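Long-range contacts in L-serine ammonia-lyase (Rhizomucor miehei CAU432, PDB 5C3U), which binds pyridoxal-5'-phosphate and is a member of the pyridoxal-phosphate-dependent enzymes: residues 22-27 with 165-170; 36-41 with 307-312; 72-77 with 141-146; 80-85 with 98-103. All coordinates share one frame; numbering follows the deposited sequence. Where two conformers were deposited one is given.

Interaction 1. Residues 22-27 with 165-170; sequences TPLLHA and TQLNDN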
# COMPACT_ATOMS: atom_id res chain seq x y z
N THR A 22 10.10 9.41 5.57
CA THR A 22 10.01 9.75 4.16
C THR A 22 9.57 11.20 4.00
O THR A 22 8.90 11.73 4.88
CB THR A 22 8.98 8.86 3.43
OG1 THR A 22 7.74 8.94 4.13
CG2 THR A 22 9.44 7.41 3.37
N PRO A 23 9.91 11.82 2.85
CA PRO A 23 9.48 13.21 2.60
C PRO A 23 7.97 13.39 2.51
O PRO A 23 7.25 12.48 2.04
CB PRO A 23 10.08 13.51 1.22
CG PRO A 23 11.22 12.59 1.07
CD PRO A 23 10.85 11.34 1.82
N LEU A 24 7.51 14.56 2.96
CA LEU A 24 6.15 15.01 2.69
C LEU A 24 6.26 16.19 1.71
O LEU A 24 6.60 17.31 2.12
CB LEU A 24 5.42 15.40 3.97
CG LEU A 24 3.95 15.82 3.82
CD1 LEU A 24 3.05 14.64 3.47
CD2 LEU A 24 3.43 16.52 5.06
N LEU A 25 6.02 15.92 0.43
CA LEU A 25 6.20 16.93 -0.61
C LEU A 25 4.95 17.75 -0.90
O LEU A 25 3.84 17.22 -0.97
CB LEU A 25 6.73 16.29 -1.90
CG LEU A 25 8.08 15.55 -1.86
CD1 LEU A 25 8.34 14.90 -3.21
CD2 LEU A 25 9.26 16.44 -1.46
N HIS A 26 5.14 19.05 -1.05
CA HIS A 26 4.06 19.91 -1.49
C HIS A 26 3.89 19.76 -2.98
O HIS A 26 4.88 19.66 -3.72
CB HIS A 26 4.37 21.36 -1.11
CG HIS A 26 3.24 22.31 -1.35
ND1 HIS A 26 3.35 23.36 -2.21
CD2 HIS A 26 1.95 22.36 -0.82
CE1 HIS A 26 2.18 24.04 -2.23
NE2 HIS A 26 1.32 23.43 -1.38
N ALA A 27 2.64 19.71 -3.43
CA ALA A 27 2.33 19.59 -4.85
C ALA A 27 1.76 20.93 -5.37
O ALA A 27 0.55 21.14 -5.34
CB ALA A 27 1.33 18.45 -5.06
N THR A 165 4.23 15.39 12.84
CA THR A 165 5.39 16.26 12.93
C THR A 165 5.49 17.14 11.68
O THR A 165 5.59 18.37 11.77
CB THR A 165 6.68 15.45 13.13
OG1 THR A 165 6.59 14.75 14.37
CG2 THR A 165 7.88 16.37 13.18
N GLN A 166 5.46 16.49 10.52
CA GLN A 166 5.63 17.20 9.25
C GLN A 166 4.56 18.24 8.99
O GLN A 166 4.83 19.25 8.33
CB GLN A 166 5.71 16.20 8.10
CG GLN A 166 6.96 15.34 8.17
CD GLN A 166 6.98 14.24 7.14
OE1 GLN A 166 5.98 13.54 6.93
NE2 GLN A 166 8.13 14.03 6.52
N LEU A 167 3.36 18.03 9.52
CA LEU A 167 2.28 19.01 9.34
C LEU A 167 2.13 19.95 10.54
O LEU A 167 1.11 20.63 10.67
CB LEU A 167 0.95 18.31 9.07
CG LEU A 167 0.81 17.58 7.74
CD1 LEU A 167 -0.47 16.76 7.76
CD2 LEU A 167 0.83 18.57 6.58
N ASN A 168 3.14 19.96 11.41
CA ASN A 168 3.19 20.88 12.55
C ASN A 168 1.97 20.75 13.46
O ASN A 168 1.42 21.74 13.93
CB ASN A 168 3.34 22.33 12.07
CG ASN A 168 4.54 22.52 11.16
OD1 ASN A 168 5.68 22.31 11.57
ND2 ASN A 168 4.29 22.93 9.91
N ASP A 169 1.54 19.51 13.68
CA ASP A 169 0.37 19.19 14.51
C ASP A 169 -0.97 19.78 14.01
O ASP A 169 -1.96 19.77 14.74
CB ASP A 169 0.64 19.55 15.98
CG ASP A 169 -0.34 18.89 16.95
OD1 ASP A 169 -1.07 17.95 16.55
OD2 ASP A 169 -0.39 19.32 18.13
N ASN A 170 -1.01 20.25 12.77
CA ASN A 170 -2.27 20.68 12.15
C ASN A 170 -2.94 19.50 11.47
O ASN A 170 -2.43 19.02 10.45
CB ASN A 170 -2.04 21.76 11.08
CG ASN A 170 -1.46 23.04 11.64
OD1 ASN A 170 -0.40 23.49 11.20
ND2 ASN A 170 -2.15 23.65 12.59

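Interaction 2. Residues 36-41 with 307-312; sequences CNVFLK and VVVLVT. With PLP (pyridoxal-5'-phosphate), chain B.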
# COMPACT_ATOMS: atom_id res chain seq x y z
N CYS A 36 -6.68 24.08 -2.79
CA CYS A 36 -6.50 23.35 -1.54
C CYS A 36 -5.06 22.85 -1.49
O CYS A 36 -4.55 22.40 -2.50
CB CYS A 36 -7.44 22.15 -1.51
SG CYS A 36 -7.27 21.18 -0.02
N ASN A 37 -4.43 22.89 -0.32
CA ASN A 37 -3.05 22.41 -0.19
C ASN A 37 -2.95 20.89 -0.28
O ASN A 37 -3.52 20.19 0.55
CB ASN A 37 -2.43 22.87 1.11
CG ASN A 37 -2.12 24.34 1.12
OD1 ASN A 37 -1.17 24.79 0.48
ND2 ASN A 37 -2.91 25.09 1.86
N VAL A 38 -2.19 20.41 -1.26
CA VAL A 38 -1.99 18.98 -1.47
C VAL A 38 -0.57 18.61 -1.08
O VAL A 38 0.40 19.19 -1.59
CB VAL A 38 -2.30 18.59 -2.93
CG1 VAL A 38 -2.00 17.11 -3.19
CG2 VAL A 38 -3.75 18.90 -3.26
N PHE A 39 -0.46 17.66 -0.14
CA PHE A 39 0.82 17.14 0.28
C PHE A 39 0.91 15.66 -0.09
O PHE A 39 -0.08 14.93 0.02
CB PHE A 39 1.00 17.28 1.78
CG PHE A 39 1.10 18.70 2.25
CD1 PHE A 39 -0.03 19.39 2.68
CD2 PHE A 39 2.34 19.34 2.26
CE1 PHE A 39 0.08 20.70 3.11
CE2 PHE A 39 2.45 20.65 2.70
CZ PHE A 39 1.32 21.33 3.12
N LEU A 40 2.09 15.24 -0.50
CA LEU A 40 2.30 13.87 -0.94
C LEU A 40 3.29 13.19 -0.01
O LEU A 40 4.43 13.64 0.12
CB LEU A 40 2.82 13.86 -2.38
CG LEU A 40 1.99 14.64 -3.40
CD1 LEU A 40 2.71 14.66 -4.74
CD2 LEU A 40 0.59 14.07 -3.54
N LYS A 41 2.84 12.12 0.65
CA LYS A 41 3.70 11.34 1.55
C LYS A 41 4.40 10.25 0.72
O LYS A 41 3.76 9.33 0.23
CB LYS A 41 2.86 10.74 2.69
CG LYS A 41 3.64 9.98 3.75
CD LYS A 41 4.74 10.83 4.37
CE LYS A 41 5.24 10.19 5.66
NZ LYS A 41 6.44 10.90 6.19
N VAL A 307 -4.81 18.51 2.27
CA VAL A 307 -5.10 17.10 2.01
C VAL A 307 -3.78 16.37 1.82
O VAL A 307 -2.84 16.89 1.20
CB VAL A 307 -6.06 16.87 0.81
CG1 VAL A 307 -5.46 17.34 -0.50
CG2 VAL A 307 -6.47 15.40 0.71
N VAL A 308 -3.69 15.16 2.40
CA VAL A 308 -2.46 14.36 2.34
C VAL A 308 -2.75 13.10 1.51
O VAL A 308 -3.72 12.41 1.75
CB VAL A 308 -1.99 13.91 3.75
CG1 VAL A 308 -0.81 12.93 3.64
CG2 VAL A 308 -1.58 15.09 4.61
N VAL A 309 -1.92 12.84 0.51
CA VAL A 309 -2.09 11.62 -0.31
C VAL A 309 -0.95 10.69 0.05
O VAL A 309 0.22 11.09 -0.05
CB VAL A 309 -2.05 11.93 -1.82
CG1 VAL A 309 -2.25 10.66 -2.65
CG2 VAL A 309 -3.09 12.99 -2.17
N LEU A 310 -1.27 9.45 0.44
CA LEU A 310 -0.22 8.47 0.71
C LEU A 310 0.23 7.85 -0.58
O LEU A 310 -0.52 7.08 -1.21
CB LEU A 310 -0.67 7.39 1.71
CG LEU A 310 -1.32 7.85 3.02
CD1 LEU A 310 -1.64 6.63 3.88
CD2 LEU A 310 -0.44 8.83 3.79
N VAL A 311 1.44 8.20 -1.01
CA VAL A 311 1.95 7.74 -2.28
C VAL A 311 2.74 6.48 -1.99
O VAL A 311 3.92 6.53 -1.61
CB VAL A 311 2.79 8.80 -2.99
CG1 VAL A 311 3.39 8.23 -4.29
CG2 VAL A 311 1.93 10.02 -3.30
N THR A 312 2.07 5.35 -2.16
CA THR A 312 2.56 4.10 -1.60
C THR A 312 3.75 3.49 -2.33
O THR A 312 4.43 2.63 -1.77
CB THR A 312 1.42 3.09 -1.39
OG1 THR A 312 0.66 2.98 -2.60
CG2 THR A 312 0.53 3.59 -0.26
N1 PLP B . -0.20 0.41 -2.42
C2 PLP B . 0.91 -0.33 -2.55
C2A PLP B . 1.95 -0.03 -3.61
C3 PLP B . 1.11 -1.48 -1.67
O3 PLP B . 2.23 -2.25 -1.78
C4 PLP B . 0.07 -1.73 -0.64
C4A PLP B . 0.23 -2.85 0.30
C5 PLP B . -1.12 -0.84 -0.58
C6 PLP B . -1.18 0.21 -1.50
C5A PLP B . -2.24 -1.04 0.44
O4P PLP B . -2.22 -2.40 0.88
P PLP B . -3.07 -3.07 2.08
O1P PLP B . -2.31 -2.89 3.34
O2P PLP B . -4.49 -2.47 2.08
O3P PLP B . -3.08 -4.47 1.57

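Interaction 3. Residues 72-77 with 141-146; sequences QFVCGS and GIYVPS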
# COMPACT_ATOMS: atom_id res chain seq x y z
N GLN A 72 12.97 -19.28 8.80
CA GLN A 72 12.89 -18.96 7.38
C GLN A 72 11.68 -18.08 7.23
O GLN A 72 10.62 -18.43 7.76
CB GLN A 72 12.71 -20.21 6.52
CG GLN A 72 13.82 -21.24 6.64
CD GLN A 72 13.54 -22.27 7.72
OE1 GLN A 72 12.41 -22.71 7.89
NE2 GLN A 72 14.58 -22.63 8.48
N PHE A 73 11.80 -16.94 6.54
CA PHE A 73 10.58 -16.22 6.19
C PHE A 73 10.06 -16.80 4.89
O PHE A 73 10.84 -17.10 4.01
CB PHE A 73 10.85 -14.72 6.00
CG PHE A 73 11.07 -13.96 7.28
CD1 PHE A 73 10.06 -13.86 8.24
CD2 PHE A 73 12.25 -13.27 7.49
CE1 PHE A 73 10.26 -13.13 9.41
CE2 PHE A 73 12.45 -12.54 8.67
CZ PHE A 73 11.45 -12.48 9.62
N VAL A 74 8.75 -16.96 4.77
CA VAL A 74 8.16 -17.51 3.54
C VAL A 74 7.11 -16.50 3.09
O VAL A 74 6.30 -16.03 3.90
CB VAL A 74 7.49 -18.89 3.82
CG1 VAL A 74 6.85 -19.45 2.55
CG2 VAL A 74 8.53 -19.88 4.38
N CYS A 75 7.11 -16.17 1.80
CA CYS A 75 6.14 -15.20 1.32
C CYS A 75 5.85 -15.36 -0.16
O CYS A 75 6.77 -15.50 -0.96
CB CYS A 75 6.64 -13.77 1.60
SG CYS A 75 5.36 -12.51 1.37
N GLY A 76 4.56 -15.33 -0.49
CA GLY A 76 4.09 -15.22 -1.88
C GLY A 76 3.00 -14.15 -2.05
O GLY A 76 2.32 -14.13 -3.09
N SER A 77 2.88 -13.25 -1.06
CA SER A 77 1.69 -12.39 -0.89
C SER A 77 1.80 -11.01 -1.54
O SER A 77 1.56 -9.98 -0.88
CB SER A 77 1.38 -12.20 0.60
OG SER A 77 0.83 -13.38 1.16
N GLY A 141 9.54 -22.24 9.88
CA GLY A 141 9.24 -21.22 8.88
C GLY A 141 8.13 -20.33 9.38
O GLY A 141 7.30 -20.74 10.18
N ILE A 142 8.10 -19.09 8.90
CA ILE A 142 7.06 -18.17 9.30
C ILE A 142 6.53 -17.51 8.03
O ILE A 142 7.30 -16.92 7.27
CB ILE A 142 7.57 -17.10 10.31
CG1 ILE A 142 6.57 -15.98 10.50
CG2 ILE A 142 8.88 -16.52 9.87
CD1 ILE A 142 5.33 -16.39 11.27
N TYR A 143 5.23 -17.68 7.79
CA TYR A 143 4.59 -17.04 6.65
C TYR A 143 4.37 -15.55 6.95
O TYR A 143 3.93 -15.17 8.03
CB TYR A 143 3.25 -17.70 6.25
CG TYR A 143 2.87 -17.21 4.89
CD1 TYR A 143 3.51 -17.73 3.76
CD2 TYR A 143 2.01 -16.11 4.73
CE1 TYR A 143 3.24 -17.25 2.50
CE2 TYR A 143 1.72 -15.62 3.45
CZ TYR A 143 2.36 -16.19 2.35
OH TYR A 143 2.14 -15.72 1.07
N VAL A 144 4.70 -14.70 5.97
CA VAL A 144 4.55 -13.25 6.12
C VAL A 144 3.34 -12.79 5.31
O VAL A 144 3.37 -12.79 4.08
CB VAL A 144 5.80 -12.48 5.65
CG1 VAL A 144 5.62 -10.99 5.94
CG2 VAL A 144 7.03 -12.99 6.37
N PRO A 145 2.25 -12.44 6.00
CA PRO A 145 1.10 -12.00 5.22
C PRO A 145 1.31 -10.56 4.71
O PRO A 145 2.22 -9.89 5.17
CB PRO A 145 -0.05 -12.06 6.23
CG PRO A 145 0.59 -11.95 7.58
CD PRO A 145 2.08 -12.24 7.45
N SER A 146 0.49 -10.10 3.78
CA SER A 146 0.68 -8.76 3.25
C SER A 146 0.01 -7.69 4.13
O SER A 146 0.45 -6.54 4.14
CB SER A 146 0.14 -8.68 1.81
OG SER A 146 -1.28 -8.88 1.83
O HOH W 1 -1.23 -12.49 2.80

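Interaction 4. Residues 80-85 with 98-103; sequences NTVLAV and IVVPKA. With PLP (pyridoxal-5'-phosphate), chain B.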
# COMPACT_ATOMS: atom_id res chain seq x y z
N ASN A 80 5.03 -6.16 -3.65
CA ASN A 80 5.77 -5.32 -2.72
C ASN A 80 6.02 -5.99 -1.39
O ASN A 80 7.00 -5.67 -0.72
CB ASN A 80 5.09 -3.98 -2.59
CG ASN A 80 4.99 -3.30 -3.94
OD1 ASN A 80 6.02 -3.17 -4.64
ND2 ASN A 80 3.78 -2.94 -4.36
N THR A 81 5.14 -6.93 -1.03
CA THR A 81 5.36 -7.72 0.18
C THR A 81 6.61 -8.58 0.02
O THR A 81 7.48 -8.57 0.89
CB THR A 81 4.15 -8.57 0.52
OG1 THR A 81 3.00 -7.72 0.44
CG2 THR A 81 4.28 -9.14 1.95
N VAL A 82 6.73 -9.29 -1.11
CA VAL A 82 7.87 -10.19 -1.27
C VAL A 82 9.15 -9.38 -1.32
O VAL A 82 10.15 -9.81 -0.76
CB VAL A 82 7.77 -11.22 -2.44
CG1 VAL A 82 6.55 -12.12 -2.22
CG2 VAL A 82 7.75 -10.56 -3.83
N LEU A 83 9.11 -8.20 -1.93
CA LEU A 83 10.33 -7.37 -1.98
C LEU A 83 10.77 -6.91 -0.57
O LEU A 83 11.97 -6.86 -0.27
CB LEU A 83 10.14 -6.18 -2.92
CG LEU A 83 10.12 -6.60 -4.40
CD1 LEU A 83 9.51 -5.49 -5.25
CD2 LEU A 83 11.55 -6.87 -4.84
N ALA A 84 9.79 -6.54 0.26
CA ALA A 84 10.04 -6.09 1.62
C ALA A 84 10.59 -7.24 2.45
O ALA A 84 11.56 -7.06 3.19
CB ALA A 84 8.77 -5.53 2.26
N VAL A 85 10.00 -8.42 2.29
CA VAL A 85 10.46 -9.60 3.04
C VAL A 85 11.91 -9.92 2.62
O VAL A 85 12.77 -10.17 3.49
CB VAL A 85 9.54 -10.80 2.81
CG1 VAL A 85 10.13 -12.09 3.40
CG2 VAL A 85 8.18 -10.52 3.47
N ILE A 98 10.83 -17.19 -1.28
CA ILE A 98 9.92 -16.26 -1.92
C ILE A 98 9.29 -16.90 -3.17
O ILE A 98 10.00 -17.41 -4.01
CB ILE A 98 10.66 -14.95 -2.31
CG1 ILE A 98 11.20 -14.23 -1.06
CG2 ILE A 98 9.76 -14.05 -3.15
CD1 ILE A 98 10.15 -13.90 -0.01
N VAL A 99 7.96 -16.87 -3.26
CA VAL A 99 7.28 -17.35 -4.48
C VAL A 99 6.66 -16.17 -5.24
O VAL A 99 5.95 -15.32 -4.67
CB VAL A 99 6.18 -18.40 -4.14
CG1 VAL A 99 5.54 -18.96 -5.41
CG2 VAL A 99 6.77 -19.53 -3.31
N VAL A 100 6.89 -16.14 -6.56
CA VAL A 100 6.27 -15.11 -7.40
C VAL A 100 5.62 -15.81 -8.61
O VAL A 100 6.01 -16.94 -8.92
CB VAL A 100 7.30 -14.06 -7.84
CG1 VAL A 100 8.04 -13.44 -6.63
CG2 VAL A 100 8.29 -14.65 -8.83
N PRO A 101 4.59 -15.17 -9.23
CA PRO A 101 3.91 -15.81 -10.36
C PRO A 101 4.86 -16.06 -11.50
O PRO A 101 5.88 -15.36 -11.63
CB PRO A 101 2.85 -14.78 -10.78
CG PRO A 101 2.60 -13.97 -9.56
CD PRO A 101 3.90 -13.94 -8.80
N LYS A 102 4.53 -17.05 -12.33
CA LYS A 102 5.37 -17.48 -13.44
C LYS A 102 5.88 -16.34 -14.32
O LYS A 102 7.02 -16.40 -14.78
CB LYS A 102 4.63 -18.52 -14.30
N ALA A 103 5.06 -15.32 -14.54
CA ALA A 103 5.40 -14.24 -15.48
C ALA A 103 5.86 -12.90 -14.86
O ALA A 103 5.72 -11.84 -15.47
CB ALA A 103 4.22 -14.01 -16.43
N1 PLP B . -0.20 0.41 -2.42
C2 PLP B . 0.91 -0.33 -2.55
C2A PLP B . 1.95 -0.03 -3.61
C3 PLP B . 1.11 -1.48 -1.67
O3 PLP B . 2.23 -2.25 -1.78
C4 PLP B . 0.07 -1.73 -0.64
C4A PLP B . 0.23 -2.85 0.30
C5 PLP B . -1.12 -0.84 -0.58
C6 PLP B . -1.18 0.21 -1.50
C5A PLP B . -2.24 -1.04 0.44
O4P PLP B . -2.22 -2.40 0.88
P PLP B . -3.07 -3.07 2.08
O1P PLP B . -2.31 -2.89 3.34
O2P PLP B . -4.49 -2.47 2.08
O3P PLP B . -3.08 -4.47 1.57

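Interaction 1. Residues 22-27 with 165-170
The carboxamide of Q166, on the last turn of helix 150-166, reaches across to the backbone of T22 and makes the single hydrogen bond between the two segments: NE2 of Q166 donates to O of T22 at 2.9 Å, with an N-H...O angle of 161°. The T22 oxygen lies close to the amide plane of Q166. The side chain is extended beyond CG (chi2 173°), which carries CD out from the helix toward the strand. L24 lies beside this bond, its aliphatic CB 3.5 Å from OE1 of Q166 at the flank of the amide. Its chi1 of -176° sets CG anti to the backbone N, and from there CD2 of L24 makes the apolar part of the contact, meeting CD2 of L167 at 3.6 Å. These two leucine side chains cross at about a right angle, and CD2 of L24 also packs 3.8 Å from CB of Q166. Behind L167 the helix finishes in a Schellman motif whose C-prime residue is N168, with positive phi: D169 N bonds to K164 O, and N168 N to T165 O at 2.9 Å. The contact thus joins edge strand 24-26 of the six-stranded sheet to the C-terminal end of a covering helix. K41, on neighbouring strand 37-42, gives hydrogen bonds from NZ to both OE1 of Q166 and O of T22, while OE2 of E162 accepts one from T22 N. Q166 therefore donates with one end of its amide and accepts with the other, which fixes its rotation. The lysine would be expected to polarise the twice-gripped T22 carbonyl.

Interaction 2. Residues 36-41 with 307-312
Strands 37-41 and 307-311 run parallel, their axes 4.7 Å apart at closest approach and inclined by 25°, and five backbone hydrogen bonds join them, from V307 N to N37 O at one end to V311 N to K41 O at the other. Pairing sets V38, F39, L40 and K41 beside V307, V308, V309 and L310 in turn. On the face bearing V38, L40, V307 and V309, L40 and V309 lie side by side and point the same way; L40 CD2 meets V309 CB at 3.8 Å. L40 CB continues the patch to V311 CG2 at 4.0 Å. V307 was modelled in two conformers, which leaves its packing on V38 tentative. The other face carries F39, K41, V308 and L310. There K41 CB touches L310 CD2 at 4.0 Å, after which the lysine chain bends at chi2 (56°) and heads for Q166 and E162 rather than for strand 307-311. The F39 ring has V307 O at its edge, near the ring plane, 4.0 Å from CD1. Helix 280-290 covers the face of L40 and V309, and helix 150-166 that of K41 and L310, so the sheet is sandwiched between helices. Just beyond the strand, T312 belongs to the pyridoxal-5'-phosphate pocket, its OG1 2.7 Å from N1 of that ligand. A layered alpha/beta domain whose strand end delivers a hydroxyl residue to the pyridine nitrogen is consistent with the fold type II family of pyridoxal-phosphate enzymes.

Interaction 3. Residues 72-77 with 141-146
Strands 72-75 and 141-143 lie parallel in the four-stranded parallel sheet, 4.6 Å apart at closest approach and inclined by 32°, with Q72, F73 and V74 paired to G141, I142 and Y143. Backbone bonds from I142 N to Q72 O, from V74 N to I142 O and from V144 N to V74 O hold this edge of the open alpha/beta sheet, which is flanked by helices. On one face F73 and I142 stand side by side, pointing the same way; CD1 of F73 approaches CG2 of I142 to 3.3 Å and CG2 of V144 to 3.7 Å. Helix 52-67 packs over this group through F59, C60 and A63. The other face is governed by Y143. Its CG is anti to the backbone N (chi1 -165°), which starts the side chain on a course across the strand 72-75 backbone: V74 O lies over one face of the ring, 3.3 Å from CD1, and V74 CG1 packs against the same atom, the two side chains crossing at about a right angle. The phenol then ends where strand 72-75 gives way to a loop. Y143 OH accepts from G76 N at 2.9 Å and shares a hydrogen bond with S77 OG at 2.7 Å, S77 OG lying in the ring plane at its edge. Two hydrogen bonds thus hold this hydroxyl against the loop that follows strand 72-75. Past it, a water links the segments once more, 2.8 Å from S77 OG and accepting from S146 N at 3.1 Å.

Interaction 4. Residues 80-85 with 98-103
V82 is turned with CG1 anti to its carbonyl carbon and CG2 in the crowded position between backbone N and C (chi1 -60°), a rotation that spreads both methyls toward strand 98-100. I98 answers with CG2 anti to its backbone N, and its chi2 of -57° places CD1 near V85. In the result, I98 CG2 comes 3.5 Å from V82 CB and 3.9 Å from V82 CG1, while V82 CG2 meets V100 CG1 at 4.0 Å. V85 and I98 slide past each other in opposite directions, V85 CG1 and I98 CD1 being 3.9 Å apart. Helix and strand run nearly antiparallel at 155°, as expected when helix 79-92 links strands 72-75 and 95-100 of one beta-alpha-beta unit. C75 of strand 72-75 touches both V82 and I98, and W126 packs on V82 and V100. At the start of the helix N80 takes no part in this packing; its ND2 donates to O3 of pyridoxal-5'-phosphate at 3.1 Å and also to E279. The side-chain contacts between helix and strand are apolar, methyl against methyl or against the methine of V82. One polar atom, V99 O, is buried by them without a partner in the model. The chemistry implies that, between these two segments, shape and burial rather than directed bonds hold strand against the helix whose first turn carries N80 to pyridoxal-5'-phosphate.

From the N terminus, segment 22-27 opens the loop that interaction 1 closes at 165-170. Segment 36-41 starts inside that loop but finds its partner only at 307-312, so interactions 1 and 2 cross. They touch in space, strands 24-26 and 37-42 being neighbours in the six-stranded sheet. Interaction 3, between 72-77 and 141-146, nests inside both loops, and interaction 4, between 80-85 and 98-103, nests inside interaction 3. These last two share the four-stranded sheet on the opposite side of the chain's centre. Interactions 2 and 4, their nearest atoms about 6 Å apart, both reach pyridoxal-5'-phosphate, which lies between the two sheet regions.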